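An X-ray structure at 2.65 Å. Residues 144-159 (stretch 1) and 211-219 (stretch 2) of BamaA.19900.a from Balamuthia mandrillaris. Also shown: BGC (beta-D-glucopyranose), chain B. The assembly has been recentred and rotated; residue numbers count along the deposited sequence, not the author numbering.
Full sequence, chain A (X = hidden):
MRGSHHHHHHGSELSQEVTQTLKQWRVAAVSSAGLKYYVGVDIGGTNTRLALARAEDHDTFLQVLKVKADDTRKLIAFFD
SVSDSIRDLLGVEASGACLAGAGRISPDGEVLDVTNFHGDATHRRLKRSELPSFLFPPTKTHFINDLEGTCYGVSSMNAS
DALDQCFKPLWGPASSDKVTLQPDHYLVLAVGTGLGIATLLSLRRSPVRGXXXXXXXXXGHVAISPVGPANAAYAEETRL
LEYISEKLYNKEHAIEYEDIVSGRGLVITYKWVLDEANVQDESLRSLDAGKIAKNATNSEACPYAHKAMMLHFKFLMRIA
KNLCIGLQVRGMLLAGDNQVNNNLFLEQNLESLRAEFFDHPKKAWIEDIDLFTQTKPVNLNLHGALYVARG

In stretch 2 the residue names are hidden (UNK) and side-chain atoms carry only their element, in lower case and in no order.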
# COMPACT_ATOMS: atom_id res chain seq x y z
N ILE A 144 -2.14 -7.75 -18.09
CA ILE A 144 -1.74 -7.56 -16.70
C ILE A 144 -0.71 -6.44 -16.68
O ILE A 144 -0.14 -6.06 -17.70
CB ILE A 144 -1.19 -8.84 -16.05
CG1 ILE A 144 0.10 -9.29 -16.77
CG2 ILE A 144 -2.27 -9.93 -16.02
CD1 ILE A 144 0.70 -10.55 -16.20
N ASN A 145 -0.51 -5.88 -15.49
CA ASN A 145 0.56 -4.91 -15.30
C ASN A 145 1.91 -5.63 -15.32
O ASN A 145 2.00 -6.82 -15.02
CB ASN A 145 0.34 -4.14 -13.99
CG ASN A 145 1.50 -3.25 -13.60
OD1 ASN A 145 2.45 -3.70 -12.95
ND2 ASN A 145 1.42 -1.97 -13.98
N ASP A 146 2.96 -4.90 -15.72
CA ASP A 146 4.27 -5.53 -15.86
C ASP A 146 4.80 -6.04 -14.52
O ASP A 146 5.31 -7.17 -14.45
CB ASP A 146 5.26 -4.58 -16.53
CG ASP A 146 5.43 -3.25 -15.78
OD1 ASP A 146 4.54 -2.88 -14.98
OD2 ASP A 146 6.45 -2.57 -16.02
N LEU A 147 4.68 -5.25 -13.45
CA LEU A 147 5.13 -5.75 -12.15
C LEU A 147 4.22 -6.86 -11.63
O LEU A 147 4.68 -7.78 -10.95
CB LEU A 147 5.22 -4.62 -11.13
CG LEU A 147 6.63 -4.07 -10.90
CD1 LEU A 147 7.49 -5.08 -10.18
CD2 LEU A 147 7.27 -3.69 -12.23
N GLU A 148 2.92 -6.78 -11.94
CA GLU A 148 2.04 -7.91 -11.70
C GLU A 148 2.57 -9.16 -12.42
O GLU A 148 2.54 -10.26 -11.86
CB GLU A 148 0.63 -7.55 -12.15
CG GLU A 148 -0.38 -8.69 -12.15
CD GLU A 148 -1.78 -8.22 -12.51
OE1 GLU A 148 -1.93 -7.08 -13.03
OE2 GLU A 148 -2.74 -8.99 -12.27
N GLY A 149 3.08 -8.99 -13.64
CA GLY A 149 3.71 -10.11 -14.32
C GLY A 149 4.97 -10.60 -13.63
O GLY A 149 5.24 -11.80 -13.57
N THR A 150 5.77 -9.66 -13.10
CA THR A 150 6.97 -10.04 -12.35
C THR A 150 6.61 -10.95 -11.19
O THR A 150 7.26 -11.98 -10.96
CB THR A 150 7.69 -8.79 -11.84
OG1 THR A 150 8.06 -7.95 -12.94
CG2 THR A 150 8.92 -9.17 -11.05
N CYS A 151 5.56 -10.59 -10.44
CA CYS A 151 5.18 -11.39 -9.29
C CYS A 151 4.80 -12.81 -9.70
O CYS A 151 5.21 -13.78 -9.04
CB CYS A 151 4.06 -10.70 -8.53
SG CYS A 151 4.61 -9.13 -7.83
N TYR A 152 4.02 -12.96 -10.78
CA TYR A 152 3.68 -14.31 -11.22
C TYR A 152 4.93 -15.08 -11.61
O TYR A 152 5.05 -16.28 -11.33
CB TYR A 152 2.68 -14.27 -12.37
CG TYR A 152 1.29 -13.91 -11.93
CD1 TYR A 152 0.54 -14.77 -11.14
CD2 TYR A 152 0.72 -12.70 -12.31
CE1 TYR A 152 -0.74 -14.45 -10.74
CE2 TYR A 152 -0.56 -12.35 -11.90
CZ TYR A 152 -1.28 -13.23 -11.12
OH TYR A 152 -2.55 -12.89 -10.72
N GLY A 153 5.89 -14.40 -12.24
CA GLY A 153 7.16 -15.04 -12.52
C GLY A 153 7.88 -15.47 -11.26
O GLY A 153 8.38 -16.60 -11.17
N VAL A 154 7.95 -14.57 -10.27
CA VAL A 154 8.59 -14.89 -9.00
C VAL A 154 7.88 -16.06 -8.33
O VAL A 154 8.51 -17.04 -7.92
CB VAL A 154 8.62 -13.66 -8.08
CG1 VAL A 154 9.08 -14.07 -6.69
CG2 VAL A 154 9.51 -12.59 -8.65
N SER A 155 6.55 -15.97 -8.23
CA SER A 155 5.78 -17.02 -7.58
C SER A 155 5.98 -18.35 -8.29
O SER A 155 6.12 -19.40 -7.65
CB SER A 155 4.30 -16.64 -7.55
OG SER A 155 3.51 -17.70 -7.02
N SER A 156 5.99 -18.33 -9.62
CA SER A 156 6.24 -19.54 -10.39
C SER A 156 7.60 -20.14 -10.06
O SER A 156 7.72 -21.36 -9.87
CB SER A 156 6.12 -19.22 -11.88
OG SER A 156 6.59 -20.30 -12.65
N MET A 157 8.64 -19.31 -9.97
CA MET A 157 9.97 -19.83 -9.68
C MET A 157 10.09 -20.27 -8.23
O MET A 157 10.84 -21.21 -7.93
CB MET A 157 11.03 -18.79 -10.02
CG MET A 157 11.07 -18.47 -11.48
SD MET A 157 12.64 -17.76 -11.94
CE MET A 157 12.48 -17.85 -13.73
N ASN A 158 9.39 -19.59 -7.32
CA ASN A 158 9.39 -20.04 -5.94
C ASN A 158 8.74 -21.41 -5.81
O ASN A 158 9.18 -22.24 -5.01
CB ASN A 158 8.68 -19.02 -5.05
CG ASN A 158 8.87 -19.31 -3.59
OD1 ASN A 158 9.94 -19.04 -3.03
ND2 ASN A 158 7.85 -19.85 -2.94
N ALA A 159 7.70 -21.67 -6.61
CA ALA A 159 6.99 -22.94 -6.53
C ALA A 159 7.84 -24.11 -6.99
O ALA A 159 7.67 -25.23 -6.49
CB ALA A 159 5.69 -22.87 -7.34
N UNK A 211 -1.24 -20.60 -1.90
CA UNK A 211 -0.61 -19.91 -3.02
C UNK A 211 -0.30 -18.46 -2.69
O UNK A 211 -0.52 -17.98 -1.58
N UNK A 212 0.24 -17.77 -3.69
CA UNK A 212 0.49 -16.33 -3.62
C UNK A 212 -0.52 -15.59 -4.47
O UNK A 212 -0.72 -15.93 -5.64
c UNK A 212 2.92 -15.98 -3.00
c UNK A 212 4.81 -16.00 -0.96
c UNK A 212 4.09 -16.72 -3.12
c UNK A 212 3.65 -15.26 -0.82
c UNK A 212 2.70 -15.26 -1.84
c UNK A 212 5.04 -16.73 -2.11
c UNK A 212 1.90 -15.98 -4.09
N UNK A 213 -1.16 -14.58 -3.90
CA UNK A 213 -1.97 -13.65 -4.66
C UNK A 213 -1.13 -12.43 -5.03
O UNK A 213 -0.29 -11.99 -4.25
c UNK A 213 -4.24 -14.37 -3.70
o UNK A 213 -5.51 -13.83 -1.74
n UNK A 213 -6.54 -13.62 -3.72
c UNK A 213 -3.22 -13.23 -3.88
c UNK A 213 -5.49 -13.92 -2.97
N UNK A 214 -1.34 -11.92 -6.23
CA UNK A 214 -0.61 -10.77 -6.73
C UNK A 214 -1.51 -9.55 -6.62
O UNK A 214 -2.68 -9.59 -7.04
c UNK A 214 -0.15 -10.98 -8.18
c UNK A 214 0.69 -12.24 -8.30
c UNK A 214 0.64 -9.77 -8.68
N UNK A 215 -0.98 -8.47 -6.05
CA UNK A 215 -1.68 -7.21 -6.08
C UNK A 215 -0.89 -6.19 -6.89
O UNK A 215 0.22 -5.83 -6.48
s UNK A 215 -3.13 -4.69 -3.14
c UNK A 215 -4.22 -3.35 -3.68
c UNK A 215 -2.89 -5.50 -4.71
c UNK A 215 -1.94 -6.68 -4.68
N UNK A 216 -1.42 -5.70 -8.00
CA UNK A 216 -0.71 -4.66 -8.75
C UNK A 216 -0.85 -3.32 -8.05
O UNK A 216 -1.84 -3.06 -7.35
c UNK A 216 -1.41 -4.65 -10.11
c UNK A 216 -2.65 -6.14 -8.69
c UNK A 216 -2.76 -5.20 -9.85
N UNK A 217 0.16 -2.47 -8.23
CA UNK A 217 0.22 -1.22 -7.50
C UNK A 217 0.84 -0.13 -8.38
O UNK A 217 1.48 -0.40 -9.40
s UNK A 217 1.43 -2.47 -3.70
c UNK A 217 0.30 -3.37 -2.63
c UNK A 217 1.03 -1.37 -6.21
c UNK A 217 0.41 -2.30 -5.18
N UNK A 218 0.66 1.12 -7.96
CA UNK A 218 1.21 2.27 -8.68
C UNK A 218 2.00 3.18 -7.75
O UNK A 218 2.02 4.40 -7.94
o UNK A 218 1.50 3.06 -11.76
c UNK A 218 0.56 2.21 -11.71
o UNK A 218 0.44 1.27 -12.53
c UNK A 218 -0.47 2.32 -10.59
c UNK A 218 0.09 3.04 -9.38
N UNK A 219 2.68 2.61 -6.76
CA UNK A 219 3.32 3.42 -5.73
C UNK A 219 4.51 4.20 -6.25
O UNK A 219 4.99 5.10 -5.54
c UNK A 219 0.97 1.15 -2.37
c UNK A 219 2.31 3.53 -2.71
c UNK A 219 3.73 2.55 -4.55
c UNK A 219 0.65 2.26 -1.58
c UNK A 219 2.65 2.43 -3.50
c UNK A 219 1.32 3.45 -1.76
c UNK A 219 1.96 1.24 -3.32
C2 BGC B . 3.82 2.64 -14.38
C3 BGC B . 3.63 1.26 -13.77
C4 BGC B . 4.77 0.34 -14.18
C5 BGC B . 6.10 1.00 -13.82
C6 BGC B . 7.31 0.19 -14.22
C1 BGC B . 5.19 3.16 -14.00
O1 BGC B . 5.39 4.45 -14.46
O2 BGC B . 2.80 3.53 -13.94
O3 BGC B . 2.37 0.72 -14.15
O4 BGC B . 4.67 -0.89 -13.47
O5 BGC B . 6.18 2.26 -14.49
O6 BGC B . 7.21 -0.27 -15.56
O HOH W 1 2.17 -3.41 -10.15

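Position 211 carries no side-chain atoms beyond its CA, and its backbone angles (phi 121°, psi -178°) would jam a CB against the carbonyl oxygen of the preceding residue. It is Gly211, poorly ordered and out of contact with the helix of stretch 1.

At position 212 one carbon leads to a ring of six carbons with no further atom attached. The CB of 212 lies 3.8 Å from Ser155 OG, and the ring presents its edge to the polar atoms of the helix: Ser155 OG and Asn158 ND2 both lie near its plane. This is Phe212, whose CE2 is 4.3 Å from Asn158 ND2.

Position 213 has three carbons in a chain, the third bearing one oxygen and one nitrogen. This is the amide of Gln213. Its CA-to-CB bond points away from the helix, and both amide atoms find hydrogen bonds elsewhere in the structure.

The side chain at position 214 consists of a single carbon carrying two more, a beta-branched fork pointing toward the helix. One terminal carbon sits near Cys151 CB and Glu148 CG, while the other lies over one face of the Tyr152 ring. It is Val214, with the largest area covered by the other stretch. Val214 CG1 is 3.5 Å from Cys151 CB and 3.8 Å from Glu148 CG; Val214 CG2 is 3.6 Å from the centroid of the Tyr152 ring and only 12° off the ring normal, a CH-pi contact.

At position 215 an unbranched chain runs through two carbons, a sulfur and a terminal carbon: Met215. Its CA-to-CB bond points away from the helix, in keeping with the alternation along the strand, and its extended side chain makes no contact with stretch 1.

Three carbons close onto the backbone nitrogen at position 216. The ring turns back toward the helix start, where one of its carbons approaches Glu148 OE1 and its CB lies 4.3 Å from Asn145 CB. This is Pro216, with CG 3.8 Å from Glu148 OE1.

Position 217 repeats the unbranched pattern of two carbons, sulfur and carbon, and is Met217. Its side chain leads away, but its backbone N donates to a water O at 2.9 Å, and that water O donates to Asn145 OD1 at 2.8 Å.

Position 218 shows three carbons, the last with two oxygens, one of them near Asn145 ND2. This carboxylate belongs to Glu218, whose OE2 is 3.7 Å from Asn145 ND2. The two side chains meet through the glucose: its O3 donates to Glu218 OE2 (2.6 Å) and accepts from Asn145 ND2 (2.9 Å). Sugar O2 donates to Glu218 OE1, also at 2.6 Å.

Position 219 has one carbon followed by a six-carbon ring, again without a hydroxyl. Phe219 is buried but out of reach of stretch 1.

The strand runs nearly antiparallel to the helix, at 162°, and packs against it without a direct hydrogen bond. Phe212, Val214 and Pro216 face successive helical turns, with Val214 at the centre. Beyond this packing, which is most clearly apolar at Val214, water and sugar join the stretches, while Asn145 OD1 caps the helix by accepting from Glu148 N at 3.3 Å.

Stretch 2 (211-219) GFQVMPMEF
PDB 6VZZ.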